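Local coordinates for protein enoyl-CoA hydratase (Mycobacterium tuberculosis, PDB 5KJP) that probably catalyses the reversible hydration of trans-2-enoyl-CoA thioesters to 3-hydroxyacyl-CoA in fatty acid metabolism, as a member of the crotonase superfamily, at residues V19-R24 with A58-A63. Sequence-based numbering, arbitrary orientation.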
ATOM      1  N   VAL A  19     -17.390  21.690  20.494  1.00 19.65           N
ATOM      2  CA  VAL A  19     -17.337  22.039  19.083  1.00 18.63           C
ATOM      3  C   VAL A  19     -17.170  23.544  18.921  1.00 24.04           C
ATOM      4  O   VAL A  19     -17.914  24.325  19.517  1.00 25.62           O
ATOM      5  CB  VAL A  19     -18.606  21.562  18.341  1.00 29.27           C
ATOM      6  CG1 VAL A  19     -18.614  22.067  16.939  1.00 29.83           C
ATOM      7  CG2 VAL A  19     -18.680  20.037  18.335  1.00 26.73           C
ATOM      8  N   GLU A  20     -16.186  23.944  18.124  1.00 20.26           N
ATOM      9  CA  GLU A  20     -15.953  25.351  17.831  1.00 24.42           C
ATOM     10  C   GLU A  20     -15.752  25.564  16.343  1.00 23.24           C
ATOM     11  O   GLU A  20     -14.966  24.862  15.710  1.00 21.94           O
ATOM     12  CB  GLU A  20     -14.733  25.872  18.589  1.00 31.16           C
ATOM     13  CG  GLU A  20     -14.459  27.347  18.343  1.00 40.50           C
ATOM     14  CD  GLU A  20     -13.063  27.768  18.764  1.00 51.25           C
ATOM     15  OE1 GLU A  20     -12.404  27.004  19.502  1.00 43.02           O
ATOM     16  OE2 GLU A  20     -12.629  28.868  18.355  1.00 51.67           O
ATOM     17  N   GLN A  21     -16.463  26.534  15.782  1.00 21.63           N
ATOM     18  CA  GLN A  21     -16.251  26.907  14.389  1.00 22.63           C
ATOM     19  C   GLN A  21     -15.261  28.063  14.283  1.00 25.44           C
ATOM     20  O   GLN A  21     -15.440  29.107  14.914  1.00 26.04           O
ATOM     21  CB  GLN A  21     -17.571  27.293  13.722  1.00 23.29           C
ATOM     22  CG  GLN A  21     -17.401  27.879  12.328  1.00 29.48           C
ATOM     23  CD  GLN A  21     -18.711  27.978  11.570  1.00 36.60           C
ATOM     24  OE1 GLN A  21     -19.783  27.727  12.124  1.00 37.62           O
ATOM     25  NE2 GLN A  21     -18.632  28.347  10.294  1.00 30.37           N
ATOM     26  N   ARG A  22     -14.209  27.862  13.496  1.00 24.36           N
ATOM     27  CA  ARG A  22     -13.288  28.935  13.149  1.00 27.93           C
ATOM     28  C   ARG A  22     -13.296  29.082  11.643  1.00 28.18           C
ATOM     29  O   ARG A  22     -12.718  28.258  10.933  1.00 26.40           O
ATOM     30  CB  ARG A  22     -11.875  28.653  13.660  1.00 31.69           C
ATOM     31  CG  ARG A  22     -11.799  28.529  15.167  1.00 49.80           C
ATOM     32  CD  ARG A  22     -10.369  28.557  15.680  1.00 49.91           C
ATOM     33  NE  ARG A  22     -10.301  28.071  17.057  1.00 54.34           N
ATOM     34  CZ  ARG A  22      -9.174  27.762  17.689  1.00 54.42           C
ATOM     35  NH1 ARG A  22      -9.214  27.323  18.940  1.00 54.60           N
ATOM     36  NH2 ARG A  22      -8.009  27.891  17.072  1.00 57.35           N
ATOM     37  N   ASP A  23     -13.967  30.126  11.168  1.00 32.60           N
ATOM     38  CA  ASP A  23     -14.224  30.308   9.744  1.00 34.09           C
ATOM     39  C   ASP A  23     -14.907  29.064   9.178  1.00 29.86           C
ATOM     40  O   ASP A  23     -16.026  28.727   9.572  1.00 34.44           O
ATOM     41  CB  ASP A  23     -12.928  30.612   8.988  1.00 45.17           C
ATOM     42  CG  ASP A  23     -12.247  31.878   9.486  1.00 62.09           C
ATOM     43  OD1 ASP A  23     -12.957  32.874   9.754  1.00 64.22           O
ATOM     44  OD2 ASP A  23     -11.004  31.877   9.614  1.00 54.48           O
ATOM     45  N   ARG A  24     -14.227  28.370   8.274  1.00 25.28           N
ATOM     46  CA  ARG A  24     -14.824  27.215   7.615  1.00 26.22           C
ATOM     47  C   ARG A  24     -14.319  25.896   8.202  1.00 20.22           C
ATOM     48  O   ARG A  24     -14.528  24.825   7.624  1.00 18.97           O
ATOM     49  CB  ARG A  24     -14.548  27.272   6.114  1.00 28.32           C
ATOM     50  CG  ARG A  24     -14.945  28.603   5.479  1.00 26.77           C
ATOM     51  CD  ARG A  24     -14.910  28.510   3.968  1.00 30.69           C
ATOM     52  NE  ARG A  24     -15.754  27.415   3.506  1.00 36.43           N
ATOM     53  CZ  ARG A  24     -17.059  27.522   3.282  1.00 35.67           C
ATOM     54  NH1 ARG A  24     -17.672  28.687   3.458  1.00 35.40           N
ATOM     55  NH2 ARG A  24     -17.750  26.466   2.873  1.00 33.93           N
ATOM     56  N   ALA A  58     -23.173  24.474   4.928  1.00 29.44           N
ATOM     57  CA  ALA A  58     -22.502  24.953   3.723  1.00 27.51           C
ATOM     58  C   ALA A  58     -21.342  25.892   4.048  1.00 27.30           C
ATOM     59  O   ALA A  58     -20.463  26.111   3.217  1.00 31.58           O
ATOM     60  CB  ALA A  58     -23.503  25.646   2.804  1.00 28.72           C
ATOM     61  N   GLY A  59     -21.345  26.441   5.261  1.00 25.29           N
ATOM     62  CA  GLY A  59     -20.284  27.325   5.714  1.00 27.85           C
ATOM     63  C   GLY A  59     -19.087  26.606   6.318  1.00 28.84           C
ATOM     64  O   GLY A  59     -18.134  27.245   6.767  1.00 25.86           O
ATOM     65  N   LEU A  60     -19.136  25.276   6.342  1.00 19.94           N
ATOM     66  CA  LEU A  60     -18.017  24.485   6.843  1.00 16.20           C
ATOM     67  C   LEU A  60     -17.383  23.697   5.704  1.00 18.35           C
ATOM     68  O   LEU A  60     -18.082  23.191   4.823  1.00 18.99           O
ATOM     69  CB  LEU A  60     -18.468  23.532   7.950  1.00 18.38           C
ATOM     70  CG  LEU A  60     -18.912  24.161   9.276  1.00 24.05           C
ATOM     71  CD1 LEU A  60     -19.425  23.087  10.242  1.00 19.84           C
ATOM     72  CD2 LEU A  60     -17.767  24.952   9.902  1.00 21.93           C
ATOM     73  N   SER A  61     -16.059  23.591   5.731  1.00 16.65           N
ATOM     74  CA  SER A  61     -15.330  22.893   4.676  1.00 15.50           C
ATOM     75  C   SER A  61     -14.557  21.684   5.201  1.00 14.86           C
ATOM     76  O   SER A  61     -14.490  20.649   4.541  1.00 18.72           O
ATOM     77  CB  SER A  61     -14.371  23.852   3.971  1.00 19.67           C
ATOM     78  OG  SER A  61     -15.086  24.862   3.268  1.00 24.26           O
ATOM     79  N   VAL A  62     -13.973  21.825   6.387  1.00 15.29           N
ATOM     80  CA  VAL A  62     -13.085  20.813   6.954  1.00 13.52           C
ATOM     81  C   VAL A  62     -13.324  20.716   8.458  1.00 15.28           C
ATOM     82  O   VAL A  62     -13.657  21.714   9.101  1.00 16.76           O
ATOM     83  CB  VAL A  62     -11.584  21.151   6.683  1.00 16.40           C
ATOM     84  CG1 VAL A  62     -10.649  20.172   7.399  1.00 15.74           C
ATOM     85  CG2 VAL A  62     -11.285  21.160   5.184  1.00 18.66           C
ATOM     86  N   ALA A  63     -13.166  19.521   9.021  1.00 12.47           N
ATOM     87  CA  ALA A  63     -13.198  19.368  10.471  1.00 15.88           C
ATOM     88  C   ALA A  63     -11.868  18.844  11.011  1.00 15.28           C
ATOM     89  O   ALA A  63     -11.124  18.151  10.311  1.00 14.99           O
ATOM     90  CB  ALA A  63     -14.321  18.447  10.886  1.00 14.69           C
TER
HETATM   91  O   HOH W   1     -17.788  23.573   2.093  1.00 32.99           O
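Arg-24 grips Ser-61 with both its side chain and its carbonyl, and carries most of this contact. Arg-24 O accepts two bonds in its carbonyl plane, one from Ser-61 N (2.7 Å) and a longer one from Val-62 N (3.3 Å), both nearly straight. The side chain turns at CD: chi3 of 55° swings NE out of the extended line of CB, CG and CD, toward Ser-61. There Arg-24 NE donates to Ser-61 OG at 2.6 Å, with the oxygen in the guanidinium plane, and NH2 of the same guanidinium gives a more bent bond to Ala-58 O (2.8 Å). A water bridges NH2 to Leu-60 O. Gly-59 O lies over the centre of one guanidinium face, 3.6 Å above the plane, where the positive charge probably favours a carbonyl oxygen. Arginine suits the place because its planar group points NE and NH2 at different acceptors, a hydroxyl and a carbonyl, while its face takes a second carbonyl above it. Serine supplies a small acceptor whose OG stands beside its own backbone N (chi1 -66°), which lets both meet Arg-24, OG its NE and N its O.

Leu-60 CD2 touches Gln-21, lying 3.5 Å from Gln-21 NE2. A bond from Gln-21 NE2 to Asp-23 O (2.7 Å) ties the strand end to the turn and holds the amide in place; the leucine methyl rests against that amide and CG, and its side chain also packs on Leu-26.

The turn joins antiparallel strands 17-22, the edge strand, and 25-30 in a beta hairpin. Arg-24, just before strand 25-30, is bonded to the loop entering strand 62-67, linking the starts of the two parallel strands of the beta-alpha-beta crossover through helix 41-56, which lies next to the edge strand in the crotonase-fold sheet.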